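Local structure of Lmo0651 protein (Listeria monocytogenes serovar 1/2a, 6EP3) at residues 35-38 / 43-46; 85-90 / 204-209; 89-94 / 135-140. The protein controls expression of the agr system as a transcription activator and mediates virulence, probably by binding regulatory DNA through a GntR-type winged helix-turn-helix. All coordinates share one frame; numbering follows the deposited sequence.

Contact 1 (35-38 / 43-46); sequences KLAR and SRSP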
loop_
_atom_site.group_PDB
_atom_site.type_symbol
_atom_site.label_atom_id
_atom_site.label_comp_id
_atom_site.label_asym_id
_atom_site.label_seq_id
_atom_site.Cartn_x
_atom_site.Cartn_y
_atom_site.Cartn_z
ATOM N N LYS B 35 -22.729 -15.104 14.050
ATOM C CA LYS B 35 -23.473 -14.177 14.895
ATOM C C LYS B 35 -23.672 -12.830 14.214
ATOM O O LYS B 35 -24.709 -12.183 14.410
ATOM C CB LYS B 35 -22.748 -13.992 16.230
ATOM C CG LYS B 35 -23.452 -13.056 17.201
ATOM C CD LYS B 35 -22.865 -13.164 18.600
ATOM C CE LYS B 35 -22.931 -14.591 19.116
ATOM N NZ LYS B 35 -22.389 -14.712 20.498
ATOM N N LEU B 36 -22.703 -12.398 13.405
ATOM C CA LEU B 36 -22.824 -11.117 12.718
ATOM C C LEU B 36 -23.920 -11.153 11.660
ATOM O O LEU B 36 -24.698 -10.200 11.534
ATOM C CB LEU B 36 -21.485 -10.734 12.092
ATOM C CG LEU B 36 -20.379 -10.249 13.029
ATOM C CD1 LEU B 36 -19.058 -10.183 12.286
ATOM C CD2 LEU B 36 -20.729 -8.895 13.625
ATOM N N ALA B 37 -23.996 -12.239 10.887
ATOM C CA ALA B 37 -25.041 -12.349 9.874
ATOM C C ALA B 37 -26.422 -12.393 10.513
ATOM O O ALA B 37 -27.390 -11.860 9.957
ATOM C CB ALA B 37 -24.806 -13.583 9.005
ATOM N N ARG B 38 -26.534 -13.021 11.688
ATOM C CA ARG B 38 -27.812 -13.046 12.394
ATOM C C ARG B 38 -28.210 -11.653 12.860
ATOM O O ARG B 38 -29.392 -11.293 12.823
ATOM C CB ARG B 38 -27.741 -14.002 13.585
ATOM C CG ARG B 38 -27.725 -15.475 13.220
ATOM C CD ARG B 38 -27.435 -16.332 14.443
ATOM N NE ARG B 38 -26.578 -17.470 14.124
ATOM C CZ ARG B 38 -25.677 -17.983 14.956
ATOM N NH1 ARG B 38 -25.511 -17.458 16.163
ATOM N NH2 ARG B 38 -24.940 -19.020 14.582
ATOM N N SER B 43 -27.962 -12.778 4.799
ATOM C CA SER B 43 -27.319 -14.036 4.473
ATOM C C SER B 43 -25.806 -13.862 4.573
ATOM O O SER B 43 -25.296 -12.763 4.802
ATOM C CB SER B 43 -27.736 -14.506 3.081
ATOM O OG SER B 43 -27.243 -15.806 2.817
ATOM N N ARG B 44 -25.068 -14.954 4.397
ATOM C CA ARG B 44 -23.624 -14.863 4.545
ATOM C C ARG B 44 -22.928 -14.377 3.281
ATOM O O ARG B 44 -21.765 -13.967 3.356
ATOM C CB ARG B 44 -23.053 -16.213 4.979
ATOM C CG ARG B 44 -22.853 -16.317 6.485
ATOM C CD ARG B 44 -21.555 -17.024 6.850
ATOM N NE ARG B 44 -20.361 -16.221 6.602
ATOM C CZ ARG B 44 -19.493 -16.462 5.624
ATOM N NH1 ARG B 44 -19.697 -17.472 4.792
ATOM N NH2 ARG B 44 -18.423 -15.691 5.481
ATOM N N SER B 45 -23.603 -14.401 2.131
ATOM C CA SER B 45 -22.971 -13.929 0.900
ATOM C C SER B 45 -22.555 -12.465 0.973
ATOM O O SER B 45 -21.419 -12.152 0.572
ATOM C CB SER B 45 -23.894 -14.184 -0.296
ATOM O OG SER B 45 -23.437 -13.481 -1.441
ATOM N N PRO B 46 -23.392 -11.521 1.449
ATOM C CA PRO B 46 -22.906 -10.141 1.594
ATOM C C PRO B 46 -21.813 -10.019 2.644
ATOM O O PRO B 46 -20.732 -9.481 2.372
ATOM C CB PRO B 46 -24.166 -9.360 1.993
ATOM C CG PRO B 46 -25.095 -10.385 2.546
ATOM C CD PRO B 46 -24.833 -11.617 1.747
#

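Contact 2 (85-90 / 204-209); sequences ETIEIF and SMFAEL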
loop_
_atom_site.group_PDB
_atom_site.type_symbol
_atom_site.label_atom_id
_atom_site.label_comp_id
_atom_site.label_asym_id
_atom_site.label_seq_id
_atom_site.Cartn_x
_atom_site.Cartn_y
_atom_site.Cartn_z
ATOM N N GLU B 85 4.003 10.714 7.173
ATOM C CA GLU B 85 5.363 10.566 6.665
ATOM C C GLU B 85 5.377 9.725 5.396
ATOM O O GLU B 85 6.092 10.043 4.434
ATOM C CB GLU B 85 6.264 9.950 7.735
ATOM C CG GLU B 85 6.472 10.834 8.952
ATOM C CD GLU B 85 7.230 10.135 10.063
ATOM O OE1 GLU B 85 7.691 10.829 10.993
ATOM O OE2 GLU B 85 7.364 8.893 10.011
ATOM N N THR B 86 4.588 8.648 5.372
ATOM C CA THR B 86 4.469 7.872 4.140
ATOM C C THR B 86 3.947 8.740 2.999
ATOM O O THR B 86 4.515 8.759 1.891
ATOM C CB THR B 86 3.564 6.660 4.366
ATOM O OG1 THR B 86 4.145 5.811 5.367
ATOM C CG2 THR B 86 3.375 5.879 3.072
ATOM N N ILE B 87 2.874 9.488 3.267
ATOM C CA ILE B 87 2.303 10.372 2.256
ATOM C C ILE B 87 3.353 11.347 1.744
ATOM O O ILE B 87 3.471 11.579 0.535
ATOM C CB ILE B 87 1.079 11.108 2.828
ATOM C CG1 ILE B 87 -0.048 10.116 3.114
ATOM C CG2 ILE B 87 0.605 12.197 1.876
ATOM C CD1 ILE B 87 -1.175 10.697 3.919
ATOM N N GLU B 88 4.159 11.904 2.650
ATOM C CA GLU B 88 5.073 12.973 2.271
ATOM C C GLU B 88 6.272 12.452 1.494
ATOM O O GLU B 88 6.738 13.117 0.561
ATOM C CB GLU B 88 5.541 13.728 3.517
ATOM C CG GLU B 88 6.552 14.830 3.228
ATOM C CD GLU B 88 7.045 15.531 4.482
ATOM O OE1 GLU B 88 6.619 15.146 5.593
ATOM O OE2 GLU B 88 7.855 16.473 4.353
ATOM N N ILE B 89 6.777 11.264 1.833
ATOM C CA ILE B 89 7.812 10.682 0.985
ATOM C C ILE B 89 7.260 10.440 -0.415
ATOM O O ILE B 89 7.931 10.728 -1.418
ATOM C CB ILE B 89 8.435 9.419 1.619
ATOM C CG1 ILE B 89 7.506 8.212 1.579
ATOM C CG2 ILE B 89 8.877 9.704 3.049
ATOM C CD1 ILE B 89 8.143 6.967 2.128
ATOM N N PHE B 90 6.018 9.944 -0.513
ATOM C CA PHE B 90 5.422 9.751 -1.836
ATOM C C PHE B 90 5.304 11.070 -2.606
ATOM O O PHE B 90 5.636 11.135 -3.797
ATOM C CB PHE B 90 4.055 9.084 -1.705
ATOM C CG PHE B 90 4.123 7.588 -1.637
ATOM C CD1 PHE B 90 4.913 6.878 -2.525
ATOM C CD2 PHE B 90 3.401 6.892 -0.685
ATOM C CE1 PHE B 90 4.981 5.499 -2.463
ATOM C CE2 PHE B 90 3.463 5.514 -0.619
ATOM C CZ PHE B 90 4.255 4.816 -1.508
ATOM N N SER B 204 7.087 22.067 4.458
ATOM C CA SER B 204 6.590 22.974 5.489
ATOM C C SER B 204 5.122 22.708 5.799
ATOM O O SER B 204 4.714 22.712 6.967
ATOM C CB SER B 204 6.783 24.421 5.039
ATOM O OG SER B 204 6.059 25.316 5.864
ATOM N N MET B 205 4.315 22.490 4.759
ATOM C CA MET B 205 2.907 22.156 4.949
ATOM C C MET B 205 2.756 20.922 5.823
ATOM O O MET B 205 1.985 20.916 6.794
ATOM C CB MET B 205 2.243 21.932 3.589
ATOM C CG MET B 205 0.731 21.759 3.643
ATOM S SD MET B 205 0.004 21.317 2.045
ATOM C CE MET B 205 0.753 19.709 1.776
ATOM N N PHE B 206 3.492 19.862 5.488
ATOM C CA PHE B 206 3.375 18.621 6.246
ATOM C C PHE B 206 3.882 18.794 7.673
ATOM O O PHE B 206 3.299 18.244 8.612
ATOM C CB PHE B 206 4.123 17.496 5.531
ATOM C CG PHE B 206 3.312 16.816 4.464
ATOM C CD1 PHE B 206 2.402 15.825 4.787
ATOM C CD2 PHE B 206 3.445 17.190 3.137
ATOM C CE1 PHE B 206 1.655 15.205 3.802
ATOM C CE2 PHE B 206 2.696 16.578 2.151
ATOM C CZ PHE B 206 1.800 15.586 2.484
ATOM N N ALA B 207 4.946 19.579 7.863
ATOM C CA ALA B 207 5.463 19.796 9.211
ATOM C C ALA B 207 4.453 20.537 10.075
ATOM O O ALA B 207 4.235 20.181 11.243
ATOM C CB ALA B 207 6.781 20.567 9.149
ATOM N N GLU B 208 3.812 21.561 9.513
ATOM C CA GLU B 208 2.823 22.300 10.286
ATOM C C GLU B 208 1.607 21.433 10.587
ATOM O O GLU B 208 1.060 21.484 11.697
ATOM C CB GLU B 208 2.418 23.574 9.548
ATOM C CG GLU B 208 1.349 24.389 10.255
ATOM C CD GLU B 208 1.782 24.841 11.639
ATOM O OE1 GLU B 208 2.991 25.101 11.832
ATOM O OE2 GLU B 208 0.913 24.936 12.530
ATOM N N LEU B 209 1.186 20.600 9.631
ATOM C CA LEU B 209 0.041 19.741 9.916
ATOM C C LEU B 209 0.391 18.641 10.910
ATOM O O LEU B 209 -0.473 18.215 11.682
ATOM C CB LEU B 209 -0.514 19.142 8.626
ATOM C CG LEU B 209 -1.068 20.168 7.636
ATOM C CD1 LEU B 209 -1.350 19.537 6.282
ATOM C CD2 LEU B 209 -2.327 20.806 8.211
#

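Contact 3 (89-94 / 135-140); sequences IFVDAA and RFILCL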
loop_
_atom_site.group_PDB
_atom_site.type_symbol
_atom_site.label_atom_id
_atom_site.label_comp_id
_atom_site.label_asym_id
_atom_site.label_seq_id
_atom_site.Cartn_x
_atom_site.Cartn_y
_atom_site.Cartn_z
ATOM N N ILE B 89 6.777 11.264 1.833
ATOM C CA ILE B 89 7.812 10.682 0.985
ATOM C C ILE B 89 7.260 10.440 -0.415
ATOM O O ILE B 89 7.931 10.728 -1.418
ATOM C CB ILE B 89 8.435 9.419 1.619
ATOM C CG1 ILE B 89 7.506 8.212 1.579
ATOM C CG2 ILE B 89 8.877 9.704 3.049
ATOM C CD1 ILE B 89 8.143 6.967 2.128
ATOM N N PHE B 90 6.018 9.944 -0.513
ATOM C CA PHE B 90 5.422 9.751 -1.836
ATOM C C PHE B 90 5.304 11.070 -2.606
ATOM O O PHE B 90 5.636 11.135 -3.797
ATOM C CB PHE B 90 4.055 9.084 -1.705
ATOM C CG PHE B 90 4.123 7.588 -1.637
ATOM C CD1 PHE B 90 4.913 6.878 -2.525
ATOM C CD2 PHE B 90 3.401 6.892 -0.685
ATOM C CE1 PHE B 90 4.981 5.499 -2.463
ATOM C CE2 PHE B 90 3.463 5.514 -0.619
ATOM C CZ PHE B 90 4.255 4.816 -1.508
ATOM N N VAL B 91 4.840 12.132 -1.944
ATOM C CA VAL B 91 4.639 13.415 -2.626
ATOM C C VAL B 91 5.972 13.987 -3.097
ATOM O O VAL B 91 6.115 14.433 -4.248
ATOM C CB VAL B 91 3.903 14.408 -1.707
ATOM C CG1 VAL B 91 3.827 15.783 -2.357
ATOM C CG2 VAL B 91 2.513 13.906 -1.360
ATOM N N ASP B 92 6.965 14.003 -2.204
ATOM C CA ASP B 92 8.261 14.568 -2.554
ATOM C C ASP B 92 8.914 13.788 -3.685
ATOM O O ASP B 92 9.468 14.386 -4.616
ATOM C CB ASP B 92 9.169 14.603 -1.325
ATOM C CG ASP B 92 10.503 15.261 -1.612
ATOM O OD1 ASP B 92 10.530 16.502 -1.768
ATOM O OD2 ASP B 92 11.521 14.541 -1.687
ATOM N N ALA B 93 8.860 12.452 -3.631
ATOM C CA ALA B 93 9.440 11.662 -4.710
ATOM C C ALA B 93 8.684 11.869 -6.017
ATOM O O ALA B 93 9.290 11.870 -7.092
ATOM C CB ALA B 93 9.470 10.182 -4.332
ATOM N N ALA B 94 7.364 12.047 -5.948
ATOM C CA ALA B 94 6.599 12.329 -7.158
ATOM C C ALA B 94 7.082 13.612 -7.812
ATOM O O ALA B 94 7.339 13.652 -9.024
ATOM C CB ALA B 94 5.109 12.426 -6.831
ATOM N N ARG B 135 -7.557 14.817 -2.233
ATOM C CA ARG B 135 -7.487 14.722 -3.692
ATOM C C ARG B 135 -6.409 15.637 -4.267
ATOM O O ARG B 135 -5.766 15.289 -5.262
ATOM C CB ARG B 135 -8.845 15.044 -4.316
ATOM C CG ARG B 135 -9.967 14.086 -3.927
ATOM C CD ARG B 135 -10.543 13.373 -5.137
ATOM N NE ARG B 135 -11.483 14.210 -5.877
ATOM C CZ ARG B 135 -11.661 14.147 -7.193
ATOM N NH1 ARG B 135 -10.962 13.287 -7.921
ATOM N NH2 ARG B 135 -12.537 14.947 -7.785
ATOM N N PHE B 136 -6.188 16.797 -3.650
ATOM C CA PHE B 136 -5.055 17.641 -4.028
ATOM C C PHE B 136 -3.732 16.903 -3.811
ATOM O O PHE B 136 -2.842 16.899 -4.680
ATOM C CB PHE B 136 -5.099 18.943 -3.223
ATOM C CG PHE B 136 -3.947 19.865 -3.489
ATOM C CD1 PHE B 136 -3.999 20.775 -4.531
ATOM C CD2 PHE B 136 -2.812 19.827 -2.696
ATOM C CE1 PHE B 136 -2.939 21.628 -4.778
ATOM C CE2 PHE B 136 -1.742 20.675 -2.942
ATOM C CZ PHE B 136 -1.806 21.575 -3.984
ATOM N N ILE B 137 -3.586 16.269 -2.646
ATOM C CA ILE B 137 -2.375 15.486 -2.394
ATOM C C ILE B 137 -2.247 14.345 -3.404
ATOM O O ILE B 137 -1.151 14.052 -3.903
ATOM C CB ILE B 137 -2.366 14.975 -0.943
ATOM C CG1 ILE B 137 -2.253 16.156 0.026
ATOM C CG2 ILE B 137 -1.229 13.989 -0.729
ATOM C CD1 ILE B 137 -2.394 15.773 1.487
ATOM N N LEU B 138 -3.369 13.708 -3.744
ATOM C CA LEU B 138 -3.342 12.595 -4.691
ATOM C C LEU B 138 -2.934 13.060 -6.079
ATOM O O LEU B 138 -2.260 12.331 -6.808
ATOM C CB LEU B 138 -4.712 11.919 -4.759
ATOM C CG LEU B 138 -5.149 11.031 -3.595
ATOM C CD1 LEU B 138 -6.570 10.535 -3.819
ATOM C CD2 LEU B 138 -4.194 9.870 -3.407
ATOM N N CYS B 139 -3.353 14.262 -6.468
ATOM C CA CYS B 139 -2.940 14.823 -7.750
ATOM C C CYS B 139 -1.434 15.073 -7.768
ATOM O O CYS B 139 -0.733 14.747 -8.745
ATOM C CB CYS B 139 -3.726 16.112 -8.010
ATOM S SG CYS B 139 -3.531 16.770 -9.645
ATOM N N LEU B 140 -0.921 15.659 -6.684
ATOM C CA LEU B 140 0.526 15.804 -6.546
ATOM C C LEU B 140 1.234 14.465 -6.728
ATOM O O LEU B 140 2.235 14.369 -7.447
ATOM C CB LEU B 140 0.868 16.383 -5.174
ATOM C CG LEU B 140 0.640 17.878 -4.989
ATOM C CD1 LEU B 140 1.098 18.292 -3.603
ATOM C CD2 LEU B 140 1.384 18.653 -6.058
#

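Contact 1 (35-38 / 43-46)
The helix-turn-helix of the GntR-type DNA-binding domain is closed at its tight corner by Ala-37, on helix 33-40, meeting Ser-43 and Arg-44 at the turn leading into helix 44-56. It is a small joint, burying 74 Å² in all, and no hydrogen bond crosses it. The methyl group of Ala-37 points toward the other segment: its CB lies 4.2 Å from CG of Arg-44 and 4.3 Å from the carbonyl O of Ser-43. The short side chain lets the two backbones come close, with CA of Ala-37 only 6.1 Å from CA of Arg-44.

Arg-44 touches the alanine with the aliphatic root of its chain rather than with its charge. Beyond CG the chain bends twice, at chi2 (-140°) and at chi3 (73°), and this leads the guanidinium away from the methyl group. Its NH2 forms a salt bridge with Glu-33, a second, polar link between Arg-44 and helix 33-40. NH1 lies close to Arg-48, and a bound sulfate, probably from the crystallisation liquor, sits about 5 Å from the Arg-44 side chain; such a basic corner is consistent with a place for DNA phosphate. Leu-47 covers both Ala-37 and Leu-36 from the next turn of helix 44-56. A small residue of the first helix of the motif packed against the segment that leads into the recognition helix is characteristic of the helix-turn-helix.

Contact 2 (85-90 / 204-209)
Ile-87 and Glu-88 of helix 77-101 share one aromatic partner, Phe-206 of helix 195-219, and so join the first and last helices of the all-helical FCD domain. Just before them, Glu-85 and Thr-86 face the dimer interface: OE2 of Glu-85 forms a salt bridge with Lys-97 of the second subunit, and OG1 of Thr-86 a hydrogen bond with Gln-149 of that subunit.

The Ile-87 side chain points to the interior. The branch methyl CG2, set anti to the backbone N, makes the touch, coming obliquely to the far end of the phenyl ring; it is 3.6 Å from CZ of Phe-206, and the two side chains cross at about a right angle. The Ile-87 side chain also packs on Phe-157 and Met-160 of helix 147-163.

Glu-88 lies over the ring face. Its CB stands 3.9 Å from the centroid of the Phe-206 ring and only 9° off the ring normal, a CH-pi contact. With CG anti to the backbone N (chi1 177°) and the chain extended beyond it, the glutamate runs over the ring toward the root of the phenylalanine, the two side chains sliding past each other in opposite directions. An acidic residue thus serves here through its methylene groups. The carboxylate lies nearly parallel to the ring, the planes 11° apart, and its OE1 ends 3.4 Å from CB of Phe-206.

Contact 3 (89-94 / 135-140)
Val-91 spreads its two methyl groups over two neighbours on helix 126-142. CG2 meets CG2 of Ile-137, methyl to methyl, at 3.8 Å, and these two side chains cross at about a right angle. CG1 of Val-91 turns to the other partner and lies 3.9 Å from CD1 of Leu-140, with the leucine CB nearly as close at 4.1 Å. The fork follows from chi1 of the valine (174°): CG1 stands anti to the backbone N and CG2 anti to the carbonyl carbon, which aims the methyls at residues one helical turn apart. Further along, Ala-94 points its CB at the backbone of the same leucine, 3.5 Å from the carbonyl O of Leu-140.

The contact lies in the interior of the FCD helical bundle, where the axes of the helical segments 89-94 and 135-140 pass at 9.6 Å with N-to-C directions 43° apart. The methyl of Ala-94 adds little bulk where the helices draw together, and CA of Val-91 comes within 6.2 Å of CA of Leu-140.

Around this apolar core, Leu-140 also rests on Leu-190 of helix 173-192, while Phe-136, a turn earlier, packs on Leu-110 and Met-117 of helix 107-123. On another side of helix 77-101, Asp-92 OD2 forms a salt bridge with Arg-199, tying that helix to helix 195-219.

In the fold
Contact 1 belongs to the DNA-binding domain and contacts 2 and 3 to the FCD domain, on opposite sides of the chain's centre: the centre of contact 1 is about 41 Å from that of contact 2 and about 39 Å from that of contact 3, and no atoms touch. Contacts 2 and 3, by contrast, form one continuous core, their centres about 10 Å apart, and both use helix 77-101. CG2 of Ile-87 packs 3.7 Å from CG2 of Ile-137, near a bound 1,2-ethanediol, probably from the crystallisation liquor, though it may mark a pocket. Both contacts reach the second subunit, where Phe-90, common to their first segments, meets its counterpart with ring planes at about 75°.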